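Local structure of epsin-2 (Saccharomyces cerevisiae, 6ENR) at residues 25-30 / 60-65; 115-118 / 122-125. The protein binds membranes enriched in phosphatidylinositol 3,5- or 4,5-bisphosphate and is required for endocytosis and for the localization of actin. All coordinates share one frame; numbering follows the deposited sequence.

Contact 1 (25-30 / 60-65)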
ATOM      1  N   ASP A  25      -1.767 -11.196  -5.955  1.00 20.55           N
ATOM      2  CA  ASP A  25      -1.763 -12.083  -4.795  1.00 23.27           C
ATOM      3  C   ASP A  25      -1.487 -11.378  -3.484  1.00 20.15           C
ATOM      4  O   ASP A  25      -2.120 -11.685  -2.420  1.00 18.55           O
ATOM      5  CB  ASP A  25      -0.765 -13.224  -5.042  1.00 29.65           C
ATOM      6  CG  ASP A  25      -1.217 -14.162  -6.140  1.00 36.55           C
ATOM      7  OD1 ASP A  25      -2.339 -14.026  -6.672  1.00 38.03           O
ATOM      8  OD2 ASP A  25      -0.403 -15.050  -6.520  1.00 42.87           O
ATOM      9  N   ALA A  26      -0.607 -10.394  -3.544  1.00 17.02           N
ATOM     10  CA  ALA A  26      -0.218  -9.605  -2.389  1.00 17.83           C
ATOM     11  C   ALA A  26      -1.389  -8.817  -1.768  1.00 17.24           C
ATOM     12  O   ALA A  26      -1.301  -8.454  -0.628  1.00 18.24           O
ATOM     13  CB  ALA A  26       0.874  -8.628  -2.766  1.00 19.21           C
ATOM     14  N   THR A  27      -2.415  -8.525  -2.587  1.00 14.18           N
ATOM     15  CA  THR A  27      -3.517  -7.636  -2.215  1.00 15.02           C
ATOM     16  C   THR A  27      -4.863  -8.321  -2.318  1.00 17.19           C
ATOM     17  O   THR A  27      -5.879  -7.650  -2.209  1.00 16.40           O
ATOM     18  CB  THR A  27      -3.479  -6.355  -3.041  1.00 15.80           C
ATOM     19  OG1 THR A  27      -3.699  -6.667  -4.415  1.00 15.82           O
ATOM     20  CG2 THR A  27      -2.138  -5.700  -2.834  1.00 15.86           C
ATOM     21  N   ALA A  28      -4.846  -9.661  -2.430  1.00 15.74           N
ATOM     22  CA  ALA A  28      -6.043 -10.448  -2.580  1.00 18.70           C
ATOM     23  C   ALA A  28      -6.959 -10.357  -1.346  1.00 18.12           C
ATOM     24  O   ALA A  28      -6.528 -10.124  -0.201  1.00 18.23           O
ATOM     25  CB  ALA A  28      -5.685 -11.936  -2.913  1.00 18.26           C
ATOM     26  N   ASN A  29      -8.237 -10.561  -1.621  1.00 20.47           N
ATOM     27  CA  ASN A  29      -9.289 -10.476  -0.618  1.00 20.88           C
ATOM     28  C   ASN A  29      -9.307 -11.763   0.184  1.00 21.51           C
ATOM     29  O   ASN A  29     -10.119 -12.673  -0.086  1.00 26.11           O
ATOM     30  CB  ASN A  29     -10.687 -10.237  -1.314  1.00 22.46           C
ATOM     31  CG  ASN A  29     -11.810 -10.023  -0.291  1.00 24.91           C
ATOM     32  OD1 ASN A  29     -11.512  -9.692   0.872  1.00 26.69           O
ATOM     33  ND2 ASN A  29     -13.075 -10.222  -0.693  1.00 23.03           N
ATOM     34  N   ASP A  30      -8.421 -11.892   1.151  1.00 21.36           N
ATOM     35  CA  ASP A  30      -8.376 -13.093   1.973  1.00 25.24           C
ATOM     36  C   ASP A  30      -7.649 -12.642   3.188  1.00 25.32           C
ATOM     37  O   ASP A  30      -7.212 -11.503   3.214  1.00 27.63           O
ATOM     38  CB  ASP A  30      -7.678 -14.257   1.236  1.00 28.53           C
ATOM     39  CG  ASP A  30      -6.205 -14.010   0.966  1.00 31.37           C
ATOM     40  OD1 ASP A  30      -5.501 -13.552   1.860  1.00 28.48           O
ATOM     41  OD2 ASP A  30      -5.756 -14.289  -0.157  1.00 42.80           O
ATOM     42  N   ASP A  60      -3.584   1.245  -7.116  1.00 18.57           N
ATOM     43  CA  ASP A  60      -4.581   2.317  -7.268  1.00 18.35           C
ATOM     44  C   ASP A  60      -5.976   1.743  -7.245  1.00 18.27           C
ATOM     45  O   ASP A  60      -6.845   2.278  -6.551  1.00 17.68           O
ATOM     46  CB  ASP A  60      -4.285   3.029  -8.595  1.00 21.24           C
ATOM     47  CG  ASP A  60      -4.988   4.379  -8.761  1.00 26.13           C
ATOM     48  OD1 ASP A  60      -5.522   4.954  -7.796  1.00 26.53           O
ATOM     49  OD2 ASP A  60      -4.988   4.826  -9.961  1.00 26.61           O
ATOM     50  N   LYS A  61      -6.230   0.668  -8.018  1.00 19.59           N
ATOM     51  CA  LYS A  61      -7.550   0.013  -8.044  1.00 19.69           C
ATOM     52  C   LYS A  61      -8.030  -0.499  -6.696  1.00 19.52           C
ATOM     53  O   LYS A  61      -9.172  -0.225  -6.264  1.00 19.99           O
ATOM     54  CB  LYS A  61      -7.594  -1.139  -9.081  1.00 23.71           C
ATOM     55  CG  LYS A  61      -7.384  -0.689 -10.519  1.00 30.94           C
ATOM     56  CD  LYS A  61      -7.032  -1.886 -11.429  1.00 33.16           C
ATOM     57  CE  LYS A  61      -7.387  -1.655 -12.877  1.00 40.17           C
ATOM     58  NZ  LYS A  61      -6.764  -0.442 -13.465  1.00 40.09           N
ATOM     59  N   ARG A  62      -7.131  -1.157  -5.988  1.00 17.30           N
ATOM     60  CA  ARG A  62      -7.413  -1.717  -4.724  1.00 18.00           C
ATOM     61  C   ARG A  62      -7.524  -0.742  -3.597  1.00 18.20           C
ATOM     62  O   ARG A  62      -8.364  -0.944  -2.698  1.00 18.31           O
ATOM     63  CB  ARG A  62      -6.424  -2.886  -4.462  1.00 18.71           C
ATOM     64  CG  ARG A  62      -6.917  -4.037  -5.275  1.00 20.48           C
ATOM     65  CD  ARG A  62      -6.314  -5.390  -5.197  1.00 23.30           C
ATOM     66  NE  ARG A  62      -6.995  -6.267  -6.160  1.00 24.29           N
ATOM     67  CZ  ARG A  62      -6.728  -7.552  -6.342  1.00 25.95           C
ATOM     68  NH1 ARG A  62      -5.788  -8.174  -5.626  1.00 25.30           N
ATOM     69  NH2 ARG A  62      -7.410  -8.231  -7.254  1.00 25.24           N
ATOM     70  N   LEU A  63      -6.757   0.342  -3.643  1.00 18.56           N
ATOM     71  CA  LEU A  63      -6.935   1.396  -2.618  1.00 18.41           C
ATOM     72  C   LEU A  63      -8.267   2.108  -2.731  1.00 20.73           C
ATOM     73  O   LEU A  63      -8.702   2.744  -1.791  1.00 21.47           O
ATOM     74  CB  LEU A  63      -5.825   2.408  -2.694  1.00 19.12           C
ATOM     75  CG  LEU A  63      -4.465   1.891  -2.220  1.00 19.99           C
ATOM     76  CD1 LEU A  63      -3.371   2.824  -2.676  1.00 21.57           C
ATOM     77  CD2 LEU A  63      -4.351   1.781  -0.719  1.00 21.95           C
ATOM     78  N   ASN A  64      -8.850   2.086  -3.924  1.00 22.27           N
ATOM     79  CA  ASN A  64     -10.115   2.716  -4.174  1.00 22.96           C
ATOM     80  C   ASN A  64     -11.304   1.823  -3.855  1.00 25.65           C
ATOM     81  O   ASN A  64     -12.471   2.244  -4.073  1.00 28.14           O
ATOM     82  CB  ASN A  64     -10.170   3.252  -5.621  1.00 24.65           C
ATOM     83  CG  ASN A  64      -9.453   4.578  -5.778  1.00 26.77           C
ATOM     84  OD1 ASN A  64      -9.997   5.597  -5.357  1.00 26.83           O
ATOM     85  ND2 ASN A  64      -8.186   4.570  -6.247  1.00 30.81           N
ATOM     86  N   ASP A  65     -11.071   0.612  -3.305  1.00 23.09           N
ATOM     87  CA  ASP A  65     -12.189  -0.262  -3.004  1.00 24.89           C
ATOM     88  C   ASP A  65     -12.868   0.090  -1.659  1.00 24.14           C
ATOM     89  O   ASP A  65     -12.412   0.922  -0.898  1.00 23.70           O
ATOM     90  CB  ASP A  65     -11.768  -1.719  -3.012  1.00 28.01           C
ATOM     91  CG  ASP A  65     -12.613  -2.536  -3.906  1.00 33.01           C
ATOM     92  OD1 ASP A  65     -13.875  -2.553  -3.716  1.00 28.60           O
ATOM     93  OD2 ASP A  65     -12.008  -3.149  -4.781  1.00 36.02           O
TER
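T27 and R62 carry almost the whole of this contact, a helix-end junction in the all-helical ENTH domain of epsin-2: the chain leaving helix 19-26 is met by an arginine from the last turn of helix 49-63. The polar part rests on one clear bond, in which R62 NH1 donates to T27 OG1 over 2.8 Å with an N-H...O angle of 150°, the hydroxyl lying 20° out of the guanidinium plane. T27 chi1 of 64° sets OG1 between the backbone N and the carbonyl carbon, where it also bonds to V23 O. R62 NH1 has a further, weak bond to R24 O, so the same nitrogen reaches both helix 19-26 and the hydroxyl of T27 just beyond it. With R62 cut back to alanine, T27 OG1 and R24 O would probably both lose this donor, and a gap would open beside T27. Apolar contact is slight. The arginine chain runs extended from CG to NE, while S76 of helix 70-86 lies against the same side chain. This extended course brings R62 CD within 3.7 Å of T27 CB and, closer still, 3.0 Å from T27 OG1.

Contact 2 (115-118 / 122-125)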
ATOM      1  N   GLY A 115     -21.510  -6.118  13.462  1.00 25.12           N
ATOM      2  CA  GLY A 115     -21.353  -4.839  14.142  1.00 25.59           C
ATOM      3  C   GLY A 115     -19.953  -4.593  14.659  1.00 23.99           C
ATOM      4  O   GLY A 115     -19.792  -3.849  15.628  1.00 32.70           O
ATOM      5  N   PHE A 116     -18.985  -5.176  13.948  1.00 23.53           N
ATOM      6  CA  PHE A 116     -17.527  -5.201  14.168  1.00 29.57           C
ATOM      7  C   PHE A 116     -16.893  -4.264  13.079  1.00 30.92           C
ATOM      8  O   PHE A 116     -17.094  -4.451  11.875  1.00 33.38           O
ATOM      9  CB  PHE A 116     -17.179  -6.698  13.971  1.00 36.41           C
ATOM     10  CG  PHE A 116     -15.781  -7.131  14.314  1.00 44.65           C
ATOM     11  CD1 PHE A 116     -15.440  -7.492  15.625  1.00 52.30           C
ATOM     12  CD2 PHE A 116     -14.841  -7.327  13.322  1.00 43.12           C
ATOM     13  CE1 PHE A 116     -14.147  -7.951  15.928  1.00 49.15           C
ATOM     14  CE2 PHE A 116     -13.561  -7.772  13.619  1.00 49.52           C
ATOM     15  CZ  PHE A 116     -13.211  -8.088  14.925  1.00 45.22           C
ATOM     16  N   ASP A 117     -16.152  -3.243  13.505  1.00 26.22           N
ATOM     17  CA  ASP A 117     -15.418  -2.313  12.662  1.00 28.76           C
ATOM     18  C   ASP A 117     -14.164  -2.988  12.112  1.00 28.30           C
ATOM     19  O   ASP A 117     -13.231  -3.326  12.845  1.00 29.25           O
ATOM     20  CB  ASP A 117     -14.932  -1.121  13.535  1.00 32.45           C
ATOM     21  CG  ASP A 117     -14.395   0.058  12.735  1.00 36.71           C
ATOM     22  OD1 ASP A 117     -14.455   0.118  11.457  1.00 33.77           O
ATOM     23  OD2 ASP A 117     -13.972   0.994  13.478  1.00 38.70           O
ATOM     24  N   GLU A 118     -14.121  -3.143  10.820  1.00 23.46           N
ATOM     25  CA  GLU A 118     -12.939  -3.721  10.154  1.00 24.11           C
ATOM     26  C   GLU A 118     -12.029  -2.626   9.641  1.00 24.93           C
ATOM     27  O   GLU A 118     -10.890  -2.879   9.235  1.00 21.02           O
ATOM     28  CB  GLU A 118     -13.391  -4.564   8.943  1.00 24.33           C
ATOM     29  CG  GLU A 118     -14.577  -5.498   9.205  1.00 27.69           C
ATOM     30  CD  GLU A 118     -14.151  -6.817   9.710  1.00 35.19           C
ATOM     31  OE1 GLU A 118     -13.242  -6.797  10.542  1.00 38.60           O
ATOM     32  OE2 GLU A 118     -14.765  -7.839   9.276  1.00 45.29           O
ATOM     33  N   ILE A 122      -7.016  -0.053   8.943  1.00 17.21           N
ATOM     34  CA  ILE A 122      -6.779   0.805   7.804  1.00 19.67           C
ATOM     35  C   ILE A 122      -6.564   2.299   8.191  1.00 17.67           C
ATOM     36  O   ILE A 122      -5.701   3.005   7.666  1.00 17.26           O
ATOM     37  CB  ILE A 122      -7.938   0.711   6.827  1.00 17.90           C
ATOM     38  CG1 ILE A 122      -7.889  -0.633   6.078  1.00 20.63           C
ATOM     39  CG2 ILE A 122      -7.858   1.793   5.800  1.00 19.55           C
ATOM     40  CD1 ILE A 122      -9.178  -1.009   5.460  1.00 19.35           C
ATOM     41  N   ARG A 123      -7.442   2.774   9.040  1.00 17.84           N
ATOM     42  CA  ARG A 123      -7.357   4.150   9.556  1.00 19.46           C
ATOM     43  C   ARG A 123      -6.058   4.371  10.214  1.00 19.55           C
ATOM     44  O   ARG A 123      -5.376   5.394   9.997  1.00 19.76           O
ATOM     45  CB  ARG A 123      -8.474   4.417  10.502  1.00 16.66           C
ATOM     46  CG  ARG A 123      -9.815   4.364   9.793  1.00 16.61           C
ATOM     47  CD  ARG A 123     -10.937   5.133  10.545  1.00 18.06           C
ATOM     48  NE  ARG A 123     -11.241   4.532  11.848  1.00 18.58           N
ATOM     49  CZ  ARG A 123     -12.117   3.534  12.059  1.00 20.63           C
ATOM     50  NH1 ARG A 123     -12.757   2.934  11.043  1.00 22.51           N
ATOM     51  NH2 ARG A 123     -12.294   3.066  13.287  1.00 20.37           N
ATOM     52  N   VAL A 124      -5.700   3.410  11.027  1.00 21.07           N
ATOM     53  CA  VAL A 124      -4.432   3.523  11.770  1.00 22.84           C
ATOM     54  C   VAL A 124      -3.262   3.674  10.793  1.00 23.06           C
ATOM     55  O   VAL A 124      -2.504   4.652  10.917  1.00 22.56           O
ATOM     56  CB  VAL A 124      -4.231   2.378  12.760  1.00 25.17           C
ATOM     57  CG1 VAL A 124      -2.824   2.421  13.344  1.00 26.97           C
ATOM     58  CG2 VAL A 124      -5.236   2.511  13.882  1.00 25.43           C
ATOM     59  N   LYS A 125      -3.203   2.773   9.814  1.00 23.74           N
ATOM     60  CA  LYS A 125      -2.082   2.743   8.853  1.00 23.17           C
ATOM     61  C   LYS A 125      -2.102   3.976   7.938  1.00 20.73           C
ATOM     62  O   LYS A 125      -1.068   4.504   7.594  1.00 18.48           O
ATOM     63  CB  LYS A 125      -2.181   1.596   7.874  1.00 26.08           C
ATOM     64  CG  LYS A 125      -2.299   0.182   8.306  1.00 33.44           C
ATOM     65  CD  LYS A 125      -2.816  -0.646   7.064  1.00 35.93           C
ATOM     66  CE  LYS A 125      -2.466  -2.140   7.082  1.00 37.41           C
ATOM     67  NZ  LYS A 125      -0.950  -2.366   7.340  1.00 37.99           N
TER
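D117 and R123 face each other across the entry to helix 120-134, and their salt bridge ties the loop before the helix to its first turn. The carboxylate and guanidinium approach from opposite directions with their planes 17° apart, so that the two flat groups meet edge to edge. The shortest pairing is R123 NH2 to D117 OD2, 2.7 Å long and nearly straight at 171°; the donor reaches the syn side of the oxygen. R123 NH1 adds two weak bonds, each of 3.3 Å, one to D117 OD1 and the other to D117 OD2.

Both partners are also engaged elsewhere. D117 OD1 accepts from G119 N, capping a backbone amide just ahead of the helix, and D117 CG stands anti to the backbone N (chi1 -168°), which directs the carboxylate toward the helix start. R123 NH1 additionally donates to F108 O, linking the arginine to the chain that follows helix 99-105. Its own chain bends at chi3, turning the guanidinium back toward the loop.

R109 NH1 lies near R123 NH2, a pairing of like charges that the carboxylate of D117 would be expected to offset. The chemistry thus implies a surface ion pair with two duties: D117 probably offsets positive charge while its OD1 accepts from the N-H of G119 at the approach to the helix.

Both segments of contact 1 come earlier in the chain than those of contact 2, and all four belong to the ENTH domain. Their centres are 16 Å apart and their nearest atoms about 7 Å, without touching. Contact 1, partly buried, joins the chain leaving helix 19-26 to the end of helix 49-63; contact 2 lies at the surface, where a loop enters helix 120-134. Helix 70-86 is their common neighbour: R62 rests on S76, while I122 packs on A74 and L77, and K125 bonds to T78. The pair illustrates two uses of arginine in a helical domain: one bridges distant parts of the chain, the other a loop and the helix that follows it, while one shared helix relates the separate sites.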